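Local coordinates for protein peptidyl tryptophan dihydroxylase (Pseudomonas putida, PDB 7CTQ) that dihydroxylates a peptidyl tryptophan as an FAD-dependent monooxygenase, a step essential for biogenesis of the tryptophylquinone cofactor, at residues L138-A141 with A146-A149; E116-R119 with I125-D128; D256-G261 with L283-V288; N290-R295 with G300-F305. One frame throughout, in Å; residues are numbered along the deposited sequence.

Interaction 1 (L138-A141 with A146-A149)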
# COMPACT_ATOMS: atom_id res chain seq x y z
N LEU A 138 -6.07 3.57 -19.18
CA LEU A 138 -4.73 3.54 -18.63
C LEU A 138 -4.77 3.26 -17.12
O LEU A 138 -5.44 3.98 -16.38
CB LEU A 138 -4.02 4.87 -18.90
CG LEU A 138 -2.55 4.94 -18.49
CD1 LEU A 138 -1.75 4.22 -19.55
CD2 LEU A 138 -2.09 6.38 -18.34
N VAL A 139 -4.04 2.24 -16.68
CA VAL A 139 -3.78 2.03 -15.26
C VAL A 139 -2.38 2.56 -14.95
O VAL A 139 -1.38 2.04 -15.46
CB VAL A 139 -3.89 0.55 -14.87
CG1 VAL A 139 -3.65 0.37 -13.37
CG2 VAL A 139 -5.24 -0.03 -15.29
N GLU A 140 -2.30 3.58 -14.09
CA GLU A 140 -1.03 4.14 -13.65
C GLU A 140 -0.57 3.40 -12.41
O GLU A 140 -1.18 3.52 -11.34
CB GLU A 140 -1.16 5.64 -13.38
CG GLU A 140 0.05 6.20 -12.69
CD GLU A 140 1.27 6.09 -13.56
OE1 GLU A 140 1.34 6.85 -14.54
OE2 GLU A 140 2.15 5.25 -13.26
N ALA A 141 0.50 2.64 -12.54
CA ALA A 141 0.97 1.76 -11.48
C ALA A 141 2.48 1.80 -11.39
O ALA A 141 3.12 0.79 -11.08
CB ALA A 141 0.48 0.33 -11.70
N ALA A 146 5.75 7.48 -10.22
CA ALA A 146 4.63 8.05 -10.95
C ALA A 146 4.84 9.56 -11.13
O ALA A 146 5.47 10.21 -10.30
CB ALA A 146 3.31 7.80 -10.21
N PRO A 147 4.31 10.12 -12.22
CA PRO A 147 4.44 11.57 -12.44
C PRO A 147 3.88 12.37 -11.27
O PRO A 147 2.80 12.08 -10.76
CB PRO A 147 3.63 11.81 -13.72
CG PRO A 147 2.83 10.56 -13.91
CD PRO A 147 3.65 9.46 -13.35
N LEU A 148 4.64 13.38 -10.85
CA LEU A 148 4.28 14.19 -9.70
C LEU A 148 2.99 14.96 -9.94
O LEU A 148 2.94 15.87 -10.77
CB LEU A 148 5.40 15.17 -9.35
CG LEU A 148 6.20 14.78 -8.10
CD1 LEU A 148 7.14 13.62 -8.39
CD2 LEU A 148 6.96 15.97 -7.54
N ALA A 149 1.93 14.58 -9.23
CA ALA A 149 0.71 15.36 -9.17
C ALA A 149 0.65 16.08 -7.82
O ALA A 149 1.47 15.86 -6.93
CB ALA A 149 -0.51 14.47 -9.36
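E140 sends its CG out anti to the backbone N (chi1 169°) and then bends at chi2 (63°). This turn brings its carboxylate up to A146 and P147. The two carboxylate oxygens share the work. E140 OE1 lies 3.7 Å from P147 CD and 4.0 Å from P147 CG, against these two ring carbons. E140 OE2 lies 4.1 Å from A146 CB. The E140 and P147 side chains approach from opposite directions. These are van der Waals contacts of a polar group with carbon. The charge is met elsewhere, because OE1 forms a salt bridge with R142 in the turn between the two segments. OE1 thus serves both the salt bridge and the proline contact, while OE2 faces the A146 methyl. With an alanine here, R142 is likely to lose this anionic mate and a gap to open beside A146 and P147. The backbone of E140 pairs with I258 in the neighbouring strand. Strand 137-140 runs parallel to strand 8-11, which leads into a glycine-rich turn consistent with a GxGxxG motif. A141, just past the strand end, touches FAD, consistent with a Rossmann-type FAD-binding fold.

Interaction 2 (E116-R119 with I125-D128)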
# COMPACT_ATOMS: atom_id res chain seq x y z
N GLU A 116 6.45 9.27 -22.14
CA GLU A 116 5.44 10.31 -22.00
C GLU A 116 4.09 9.74 -22.39
O GLU A 116 4.01 8.90 -23.29
CB GLU A 116 5.78 11.52 -22.88
CG GLU A 116 5.11 12.82 -22.46
CD GLU A 116 5.72 14.02 -23.14
OE1 GLU A 116 5.86 13.99 -24.38
OE2 GLU A 116 6.06 15.00 -22.43
N VAL A 117 3.05 10.19 -21.71
CA VAL A 117 1.68 9.85 -22.07
C VAL A 117 0.99 11.14 -22.48
O VAL A 117 1.20 12.19 -21.86
CB VAL A 117 0.93 9.17 -20.90
CG1 VAL A 117 -0.31 8.46 -21.42
CG2 VAL A 117 1.86 8.19 -20.18
N VAL A 118 0.19 11.08 -23.54
CA VAL A 118 -0.41 12.27 -24.12
C VAL A 118 -1.90 12.04 -24.34
O VAL A 118 -2.35 10.90 -24.54
CB VAL A 118 0.29 12.65 -25.44
CG1 VAL A 118 1.72 13.10 -25.18
CG2 VAL A 118 0.27 11.49 -26.41
N ARG A 119 -2.67 13.12 -24.28
CA ARG A 119 -4.11 13.05 -24.54
C ARG A 119 -4.30 13.08 -26.06
O ARG A 119 -4.52 14.13 -26.67
CB ARG A 119 -4.84 14.20 -23.85
CG ARG A 119 -6.36 14.25 -24.10
CD ARG A 119 -7.06 12.93 -23.76
NE ARG A 119 -6.93 12.58 -22.35
CZ ARG A 119 -7.28 11.40 -21.84
NH1 ARG A 119 -7.77 10.45 -22.63
NH2 ARG A 119 -7.13 11.16 -20.54
N ILE A 125 0.77 6.35 -25.22
CA ILE A 125 1.88 5.94 -24.36
C ILE A 125 3.12 5.79 -25.23
O ILE A 125 3.26 4.82 -25.98
CB ILE A 125 1.57 4.63 -23.63
CG1 ILE A 125 0.08 4.56 -23.28
CG2 ILE A 125 2.45 4.51 -22.39
CD1 ILE A 125 -0.28 3.33 -22.52
N ARG A 126 4.03 6.75 -25.10
CA ARG A 126 5.23 6.81 -25.90
C ARG A 126 6.39 6.27 -25.07
O ARG A 126 6.63 6.75 -23.96
CB ARG A 126 5.46 8.25 -26.37
CG ARG A 126 4.32 8.72 -27.29
CD ARG A 126 4.15 10.24 -27.34
NE ARG A 126 5.05 10.86 -28.31
CZ ARG A 126 6.21 11.41 -27.99
NH1 ARG A 126 6.61 11.44 -26.72
NH2 ARG A 126 6.98 11.94 -28.94
N LEU A 127 7.07 5.26 -25.60
CA LEU A 127 8.15 4.57 -24.91
C LEU A 127 9.51 5.10 -25.35
O LEU A 127 9.64 5.73 -26.41
CB LEU A 127 8.07 3.06 -25.16
CG LEU A 127 7.42 2.19 -24.08
CD1 LEU A 127 5.91 2.37 -24.07
CD2 LEU A 127 7.80 0.73 -24.28
N ASP A 128 10.53 4.81 -24.54
CA ASP A 128 11.88 5.32 -24.81
C ASP A 128 12.41 4.85 -26.15
O ASP A 128 13.15 5.59 -26.82
CB ASP A 128 12.82 4.90 -23.68
CG ASP A 128 13.25 6.06 -22.81
OD1 ASP A 128 13.76 5.80 -21.70
OD2 ASP A 128 13.11 7.22 -23.24
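E116 and R126 face each other as an antiparallel hydrogen-bonded pair, and their side chains leave the same face of the sheet. E116 N donates to R126 O at 3.1 Å, and R126 N donates to E116 O at 2.8 Å. The second bond is the straighter (166°) and lies nearly along the C=O axis. The side chains lie side by side and point the same way. E116 swings CG away from its backbone N (chi1 -159°) and stays extended beyond it. R126 instead keeps CG beside its own N and bends at chi3 (84°), which folds the guanidinium back over the neighbouring strand. NH1 of R126 then sits 3.5 Å from E116 OE1 and 3.9 Å from E116 CB. The oxygen lies well out of the guanidinium plane, so no N-H points at it and only the charges attract. V118 also meets the aliphatic part of R126, with V118 CG2 4.2 Å from R126 CD. A leucine in its place would probably leave the E116 carboxylate without this charge partner and freer to turn. On the other face V117 and I125 form a non-hydrogen-bonded pair, with V117 CG2 4.3 Å from I125 CG2. Both also pack on L138 of strand 137-140. The two strands form a beta hairpin. Its chemistry is divided by face: carbon meets carbon on the V117 side, while on the E116 side an ion pair held by charge alone is likely to be adjustable, with R115 adding a second positive charge near R126.

Interaction 3 (D256-G261 with L283-V288)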
# COMPACT_ATOMS: atom_id res chain seq x y z
N ASP A 256 -11.05 7.63 -17.79
CA ASP A 256 -10.41 6.55 -18.52
C ASP A 256 -9.05 6.24 -17.94
O ASP A 256 -8.15 5.80 -18.67
CB ASP A 256 -10.29 6.86 -20.02
CG ASP A 256 -9.56 8.18 -20.29
OD1 ASP A 256 -8.86 8.70 -19.40
OD2 ASP A 256 -9.68 8.70 -21.43
N TRP A 257 -8.86 6.46 -16.64
CA TRP A 257 -7.59 6.12 -16.03
C TRP A 257 -7.78 5.91 -14.54
O TRP A 257 -8.79 6.33 -13.95
CB TRP A 257 -6.51 7.19 -16.29
CG TRP A 257 -6.79 8.54 -15.69
CD1 TRP A 257 -7.47 9.57 -16.28
CD2 TRP A 257 -6.38 9.01 -14.40
NE1 TRP A 257 -7.51 10.65 -15.43
CE2 TRP A 257 -6.85 10.33 -14.27
CE3 TRP A 257 -5.67 8.44 -13.34
CZ2 TRP A 257 -6.64 11.09 -13.12
CZ3 TRP A 257 -5.46 9.20 -12.20
CH2 TRP A 257 -5.94 10.51 -12.10
N ILE A 258 -6.80 5.27 -13.93
CA ILE A 258 -6.83 5.01 -12.50
C ILE A 258 -5.40 4.88 -12.03
O ILE A 258 -4.54 4.37 -12.75
CB ILE A 258 -7.68 3.76 -12.18
CG1 ILE A 258 -8.05 3.72 -10.69
CG2 ILE A 258 -6.98 2.44 -12.59
CD1 ILE A 258 -8.96 2.57 -10.36
N ARG A 259 -5.13 5.39 -10.83
CA ARG A 259 -3.88 5.13 -10.14
C ARG A 259 -4.08 4.04 -9.09
O ARG A 259 -5.08 4.03 -8.37
CB ARG A 259 -3.34 6.41 -9.48
CG ARG A 259 -2.54 7.29 -10.43
CD ARG A 259 -2.43 8.71 -9.94
NE ARG A 259 -1.19 8.93 -9.21
CZ ARG A 259 -0.16 9.63 -9.69
NH1 ARG A 259 -0.22 10.17 -10.89
NH2 ARG A 259 0.93 9.79 -8.95
N VAL A 260 -3.10 3.14 -8.99
CA VAL A 260 -3.11 2.08 -8.00
C VAL A 260 -1.75 2.02 -7.33
O VAL A 260 -0.75 2.53 -7.84
CB VAL A 260 -3.46 0.70 -8.59
CG1 VAL A 260 -4.89 0.71 -9.11
CG2 VAL A 260 -2.48 0.30 -9.70
N GLY A 261 -1.73 1.40 -6.15
CA GLY A 261 -0.46 1.21 -5.47
C GLY A 261 0.12 2.51 -4.93
O GLY A 261 -0.60 3.45 -4.56
N LEU A 283 -6.93 -3.82 -4.82
CA LEU A 283 -7.85 -4.94 -4.67
C LEU A 283 -9.16 -4.70 -5.40
O LEU A 283 -9.67 -5.59 -6.08
CB LEU A 283 -8.10 -5.21 -3.18
CG LEU A 283 -9.05 -6.38 -2.85
CD1 LEU A 283 -8.38 -7.73 -3.13
CD2 LEU A 283 -9.59 -6.31 -1.41
N GLN A 284 -9.74 -3.51 -5.26
CA GLN A 284 -11.00 -3.23 -5.92
C GLN A 284 -10.84 -2.29 -7.11
O GLN A 284 -11.84 -1.81 -7.66
CB GLN A 284 -12.01 -2.70 -4.89
CG GLN A 284 -12.34 -3.81 -3.89
CD GLN A 284 -13.10 -3.35 -2.65
OE1 GLN A 284 -13.43 -2.18 -2.50
NE2 GLN A 284 -13.38 -4.30 -1.76
N ALA A 285 -9.61 -2.06 -7.56
CA ALA A 285 -9.40 -1.34 -8.81
C ALA A 285 -10.07 -2.03 -10.00
O ALA A 285 -10.74 -1.34 -10.79
CB ALA A 285 -7.90 -1.15 -9.05
N PRO A 286 -9.98 -3.36 -10.17
CA PRO A 286 -10.65 -3.97 -11.33
C PRO A 286 -12.16 -3.71 -11.41
O PRO A 286 -12.67 -3.50 -12.51
CB PRO A 286 -10.33 -5.46 -11.19
CG PRO A 286 -9.04 -5.49 -10.47
CD PRO A 286 -9.10 -4.34 -9.49
N VAL A 287 -12.89 -3.70 -10.28
CA VAL A 287 -14.32 -3.43 -10.41
C VAL A 287 -14.56 -1.96 -10.75
O VAL A 287 -15.56 -1.62 -11.40
CB VAL A 287 -15.12 -3.86 -9.17
CG1 VAL A 287 -15.28 -5.38 -9.11
CG2 VAL A 287 -14.47 -3.34 -7.89
N VAL A 288 -13.68 -1.06 -10.29
CA VAL A 288 -13.85 0.35 -10.65
C VAL A 288 -13.67 0.51 -12.15
O VAL A 288 -14.50 1.13 -12.84
CB VAL A 288 -12.88 1.23 -9.84
CG1 VAL A 288 -12.87 2.67 -10.36
CG2 VAL A 288 -13.28 1.24 -8.33
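Apolar contacts carry the whole meeting of I258 and V260 with A285 and V288. I258 reaches furthest. Its CG1 is anti to the backbone N (chi1 -164°), at the root of an extended chain that carries CD1 to two helix residues. I258 CD1 lies 3.9 Å from V288 CG1 and 4.1 Å from A285 CB, about one helical turn apart. The I258 and V288 side chains meet at a slant. V260 touches A285 alone, with V260 CG1 3.5 Å from A285 CB. The small alanine lets the helix start close to the chain here, with V260 CA 7.2 Å from A285 CA. T20 of helix 15-27 touches both V260 and A285. The contact therefore seats the start of helix 285-294 against an edge strand of the FAD-binding sheet. Just past V260 the chain reaches G261, which touches FAD. A Gly-Asp sequence begins there, consistent with the GD motif of flavin-dependent hydroxylases.

Polar bonds lie around this apolar patch. Q284 is the N-cap residue, just before the helix, and V288 N makes a weak bond to Q284 O at 3.3 Å. Along the strand, the backbone of V260 pairs with E140. G261 N is bonded to S281 OG, and R259 O to H306 NE2 of helix 299-327.

Interaction 4 (N290-R295 with G300-F305)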
# COMPACT_ATOMS: atom_id res chain seq x y z
N ASN A 290 -14.00 -1.86 -14.39
CA ASN A 290 -15.14 -2.54 -15.01
C ASN A 290 -16.35 -1.63 -15.09
O ASN A 290 -17.07 -1.61 -16.10
CB ASN A 290 -15.45 -3.82 -14.21
CG ASN A 290 -16.54 -4.65 -14.85
OD1 ASN A 290 -16.44 -5.02 -16.03
ND2 ASN A 290 -17.58 -4.96 -14.08
N THR A 291 -16.58 -0.83 -14.04
CA THR A 291 -17.67 0.14 -14.10
C THR A 291 -17.36 1.24 -15.11
O THR A 291 -18.23 1.62 -15.90
CB THR A 291 -17.92 0.75 -12.71
OG1 THR A 291 -17.95 -0.31 -11.74
CG2 THR A 291 -19.26 1.51 -12.69
N LEU A 292 -16.12 1.72 -15.13
CA LEU A 292 -15.78 2.83 -16.01
C LEU A 292 -15.97 2.44 -17.47
O LEU A 292 -16.28 3.30 -18.31
CB LEU A 292 -14.35 3.28 -15.73
CG LEU A 292 -14.14 4.05 -14.41
CD1 LEU A 292 -12.68 4.36 -14.19
CD2 LEU A 292 -14.95 5.34 -14.37
N LEU A 293 -15.82 1.15 -17.79
CA LEU A 293 -15.88 0.64 -19.16
C LEU A 293 -17.26 0.13 -19.55
O LEU A 293 -17.71 0.40 -20.67
CB LEU A 293 -14.84 -0.46 -19.35
CG LEU A 293 -13.40 0.02 -19.19
CD1 LEU A 293 -12.42 -1.13 -19.20
CD2 LEU A 293 -13.05 1.03 -20.27
N ARG A 294 -17.94 -0.60 -18.67
CA ARG A 294 -19.25 -1.18 -18.94
C ARG A 294 -20.42 -0.24 -18.65
O ARG A 294 -21.44 -0.32 -19.34
CB ARG A 294 -19.46 -2.47 -18.13
CG ARG A 294 -18.51 -3.60 -18.47
CD ARG A 294 -18.35 -3.78 -19.97
NE ARG A 294 -17.76 -5.08 -20.26
CZ ARG A 294 -16.89 -5.32 -21.23
NH1 ARG A 294 -16.48 -4.34 -22.02
NH2 ARG A 294 -16.41 -6.55 -21.39
N ARG A 295 -20.33 0.61 -17.64
CA ARG A 295 -21.37 1.60 -17.37
C ARG A 295 -20.72 2.97 -17.15
O ARG A 295 -20.76 3.54 -16.05
CB ARG A 295 -22.25 1.15 -16.20
CG ARG A 295 -23.10 -0.13 -16.54
CD ARG A 295 -24.42 -0.27 -15.73
NE ARG A 295 -25.34 0.83 -15.96
CZ ARG A 295 -26.46 1.06 -15.28
NH1 ARG A 295 -26.84 0.26 -14.28
NH2 ARG A 295 -27.22 2.10 -15.58
N GLY A 300 -18.93 8.90 -12.17
CA GLY A 300 -18.88 9.69 -10.95
C GLY A 300 -18.88 8.81 -9.71
O GLY A 300 -18.04 8.97 -8.82
N LEU A 301 -19.81 7.85 -9.66
CA LEU A 301 -19.86 6.93 -8.53
C LEU A 301 -18.59 6.11 -8.45
O LEU A 301 -18.01 5.94 -7.37
CB LEU A 301 -21.07 6.01 -8.64
CG LEU A 301 -22.46 6.64 -8.52
CD1 LEU A 301 -23.54 5.61 -8.91
CD2 LEU A 301 -22.67 7.18 -7.11
N ALA A 302 -18.15 5.57 -9.59
CA ALA A 302 -16.94 4.76 -9.59
C ALA A 302 -15.74 5.56 -9.15
O ALA A 302 -14.88 5.06 -8.41
CB ALA A 302 -16.71 4.14 -10.98
N ARG A 303 -15.65 6.83 -9.58
CA ARG A 303 -14.51 7.64 -9.18
C ARG A 303 -14.54 7.91 -7.68
O ARG A 303 -13.51 7.81 -7.01
CB ARG A 303 -14.47 8.95 -9.96
CG ARG A 303 -14.12 8.79 -11.46
CD ARG A 303 -14.52 10.02 -12.29
NE ARG A 303 -13.54 11.09 -12.14
CZ ARG A 303 -13.46 12.17 -12.92
NH1 ARG A 303 -12.52 13.08 -12.68
NH2 ARG A 303 -14.30 12.34 -13.93
N GLN A 304 -15.72 8.24 -7.16
CA GLN A 304 -15.85 8.49 -5.73
C GLN A 304 -15.52 7.24 -4.93
O GLN A 304 -14.85 7.30 -3.89
CB GLN A 304 -17.25 8.98 -5.40
CG GLN A 304 -17.44 9.28 -3.91
CD GLN A 304 -18.87 9.68 -3.56
OE1 GLN A 304 -19.60 10.15 -4.42
NE2 GLN A 304 -19.26 9.49 -2.29
N PHE A 305 -15.95 6.07 -5.42
CA PHE A 305 -15.66 4.83 -4.70
C PHE A 305 -14.15 4.63 -4.55
O PHE A 305 -13.66 4.31 -3.45
CB PHE A 305 -16.30 3.64 -5.42
CG PHE A 305 -16.16 2.36 -4.67
CD1 PHE A 305 -15.03 1.55 -4.85
CD2 PHE A 305 -17.12 1.97 -3.76
CE1 PHE A 305 -14.87 0.38 -4.12
CE2 PHE A 305 -16.98 0.78 -3.04
CZ PHE A 305 -15.84 -0.01 -3.21
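A302 meets T291 and L292 with its single methyl group. A302 CB lies 4.0 Å from T291 CB and also 4.0 Å from T291 CG2, so the threonine presents its carbon side. The third approach is from L292, whose CD2 ends 4.0 Å from A302 CB. The A302 methyl therefore sits against two successive residues of the facing helix. All three residues are buried, and the contact is one of carbon with carbon. The alanine is small enough for the backbones to come near, with T291 CA 6.5 Å from A302 CA.

Torsions decide which atoms do the touching. In T291 the methyl CG2 is anti to the backbone N (chi1 -46°, measured to OG1). OG1 stays beside that N and is bonded to V287 O, one turn back, and to V371 N of strand 370-378. Those two bonds fix the rotation of the threonine and leave its CB and CG2 for A302. The L292 side chain sets off along the flank of its helix, yet its extended end (chi2 176°) carries CD2 across to A302. L292 also packs on F137 of strand 137-140.

Helical backbone bonds set the next shell. R295 N reaches T291 O at 2.9 Å, and R295 is the first residue to leave helical geometry. A few residues beyond R295 the chain enters helix 299-327 and runs back past helix 285-294. A short link between two packed helices that follow each other in the chain is typical of a helical hairpin.

How the interactions relate
Interactions 1, 3 and 4 are buried, while interaction 2 lies at the surface. Interactions 1, 2 and 3 all reach the same seven-stranded sheet. Interactions 1 and 3 use neighbouring strands, joined where E140 N lies 2.7 Å from I258 O, a probable hydrogen bond. Interaction 2 is a hairpin towards the opposite edge of the sheet from strand 257-259. It meets interaction 1 through I125 and L138, and interaction 3 through the salt bridge of R119 with D256. Interactions 3 and 4 share helix 285-294 and are carbon-to-carbon contacts, each built round an alanine methyl. Charge marks the other two: a buried carboxylate in interaction 1 and an outward ion pair in interaction 2. Segments 138-141 and 256-261 both touch FAD.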